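Monoacylglycerol lipase (Palaeococcus ferrophilus, PDB 6QE2) catalyses the hydrolysis of monoacylglycerols to free fatty acid and glycerol, as a serine hydrolase of the alpha/beta-hydrolase fold. Local coordinates at residues I94-A97 with E98-D102. Residues are numbered along the deposited sequence; the frame is centred on the assembly and turned at random.
Sequences IRYA and ETRPD
At the C-terminal end of helix 88-99, R100 lays its aliphatic chain over one face of the Y96 ring while T99 and E98 turn back onto R95. The R100 CD sits 3.8 Å from the Y96 ring centroid, over the face and displaced toward the rim, as a CH-pi contact; CB and CG cross the same face nearer CE2 and CZ. A bend at chi2 carries the chain across the ring, and the guanidinium ends tilted 29° from the ring plane. There R100 NH1 donates in plane to T99 OG1 at 3.0 Å, and NH2 forms a salt bridge with D71 of helix 63-77, whose carboxylate also bonds Y96 OH, so one aspartate ties down the polar ends of both residues. The helix is the one that follows the probable nucleophile elbow, and it connects parallel strands 82-86 and 106-110 in a beta-alpha-beta crossover. In its last turn T99 N and T99 OG1 both donate to R95 O, from opposite faces of the carbonyl plane, the hydroxyl at 2.8 Å. The hydroxyl gets there because chi1 of 58° sets it between the backbone N and the carbonyl carbon. R95, its chain bent at chi2 and chi3, offers NH1 edge-on to E98 OE1, a salt bridge of 2.9 Å met nearly along the C-O axis although the R95 guanidinium and E98 carboxylate planes stand 56° apart. E187 is a second carboxylate partner of NH1, and N180 takes NE. Where the chain leaves helical geometry, R100 N still bonds Y96 O at 2.8 Å. P101 CA approaches A97 O at 3.3 Å in a CA-H...O contact, and a water bridges A97 O to P101 O.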
loop_
_atom_site.group_PDB
_atom_site.type_symbol
_atom_site.label_atom_id
_atom_site.label_comp_id
_atom_site.label_asym_id
_atom_site.label_seq_id
_atom_site.Cartn_x
_atom_site.Cartn_y
_atom_site.Cartn_z
ATOM N N ILE A 94 -5.689 2.396 4.328
ATOM C CA ILE A 94 -6.072 2.945 5.623
ATOM C C ILE A 94 -6.952 4.179 5.435
ATOM O O ILE A 94 -7.983 4.334 6.098
ATOM C CB ILE A 94 -4.816 3.254 6.458
ATOM C CG1 ILE A 94 -4.151 1.940 6.877
ATOM C CG2 ILE A 94 -5.173 4.101 7.674
ATOM C CD1 ILE A 94 -2.744 2.096 7.400
ATOM N N ARG A 95 -6.565 5.076 4.523
ATOM C CA ARG A 95 -7.390 6.251 4.263
ATOM C C ARG A 95 -8.746 5.863 3.693
ATOM O O ARG A 95 -9.753 6.514 3.991
ATOM C CB ARG A 95 -6.667 7.210 3.320
ATOM C CG ARG A 95 -5.446 7.878 3.946
ATOM C CD ARG A 95 -5.828 8.932 5.002
ATOM N NE ARG A 95 -6.627 10.011 4.418
ATOM C CZ ARG A 95 -7.764 10.469 4.933
ATOM N NH1 ARG A 95 -8.239 9.962 6.065
ATOM N NH2 ARG A 95 -8.423 11.451 4.323
ATOM N N TYR A 96 -8.796 4.798 2.891
ATOM C CA TYR A 96 -10.082 4.327 2.393
ATOM C C TYR A 96 -10.946 3.803 3.534
ATOM O O TYR A 96 -12.145 4.101 3.599
ATOM C CB TYR A 96 -9.881 3.251 1.332
ATOM C CG TYR A 96 -11.128 3.062 0.498
ATOM C CD1 TYR A 96 -11.336 3.818 -0.648
ATOM C CD2 TYR A 96 -12.121 2.169 0.884
ATOM C CE1 TYR A 96 -12.484 3.678 -1.405
ATOM C CE2 TYR A 96 -13.275 2.016 0.123
ATOM C CZ TYR A 96 -13.450 2.777 -1.015
ATOM O OH TYR A 96 -14.593 2.642 -1.773
ATOM N N ALA A 97 -10.350 3.032 4.450
ATOM C CA ALA A 97 -11.089 2.534 5.603
ATOM C C ALA A 97 -11.585 3.660 6.495
ATOM O O ALA A 97 -12.576 3.483 7.213
ATOM C CB ALA A 97 -10.217 1.564 6.406
ATOM N N GLU A 98 -10.932 4.822 6.440
ATOM C CA GLU A 98 -11.345 5.972 7.232
ATOM C C GLU A 98 -12.437 6.780 6.541
ATOM O O GLU A 98 -13.357 7.273 7.203
ATOM C CB GLU A 98 -10.132 6.853 7.515
ATOM C CG GLU A 98 -9.235 6.244 8.563
ATOM C CD GLU A 98 -7.904 6.934 8.705
ATOM O OE1 GLU A 98 -7.579 7.815 7.886
ATOM O OE2 GLU A 98 -7.176 6.584 9.652
ATOM N N THR A 99 -12.359 6.924 5.219
ATOM C CA THR A 99 -13.265 7.807 4.491
ATOM C C THR A 99 -14.447 7.093 3.847
ATOM O O THR A 99 -15.437 7.754 3.518
ATOM C CB THR A 99 -12.493 8.571 3.414
ATOM O OG1 THR A 99 -11.865 7.636 2.536
ATOM C CG2 THR A 99 -11.424 9.465 4.054
ATOM N N ARG A 100 -14.360 5.779 3.636
ATOM C CA ARG A 100 -15.488 4.945 3.220
ATOM C C ARG A 100 -15.654 3.810 4.230
ATOM O O ARG A 100 -15.546 2.629 3.874
ATOM C CB ARG A 100 -15.275 4.385 1.816
ATOM C CG ARG A 100 -15.360 5.394 0.673
ATOM C CD ARG A 100 -14.076 6.231 0.510
ATOM N NE ARG A 100 -13.937 6.752 -0.854
ATOM C CZ ARG A 100 -13.155 7.776 -1.196
ATOM N NH1 ARG A 100 -12.429 8.404 -0.276
ATOM N NH2 ARG A 100 -13.096 8.175 -2.464
ATOM N N PRO A 101 -15.929 4.133 5.500
ATOM C CA PRO A 101 -15.746 3.134 6.569
ATOM C C PRO A 101 -16.639 1.917 6.450
ATOM O O PRO A 101 -16.257 0.839 6.926
ATOM C CB PRO A 101 -16.058 3.921 7.853
ATOM C CG PRO A 101 -16.098 5.352 7.461
ATOM C CD PRO A 101 -16.442 5.413 6.020
ATOM N N ASP A 102 -17.828 2.078 5.896
ATOM C CA ASP A 102 -18.774 0.977 5.821
ATOM C C ASP A 102 -18.756 0.183 4.525
ATOM O O ASP A 102 -19.580 -0.690 4.339
ATOM C CB ASP A 102 -20.193 1.500 6.070
ATOM C CG ASP A 102 -20.322 2.243 7.387
ATOM O OD1 ASP A 102 -19.764 1.783 8.392
ATOM O OD2 ASP A 102 -20.988 3.287 7.423
HETATM O O HOH W 1 -13.780 1.136 8.203
#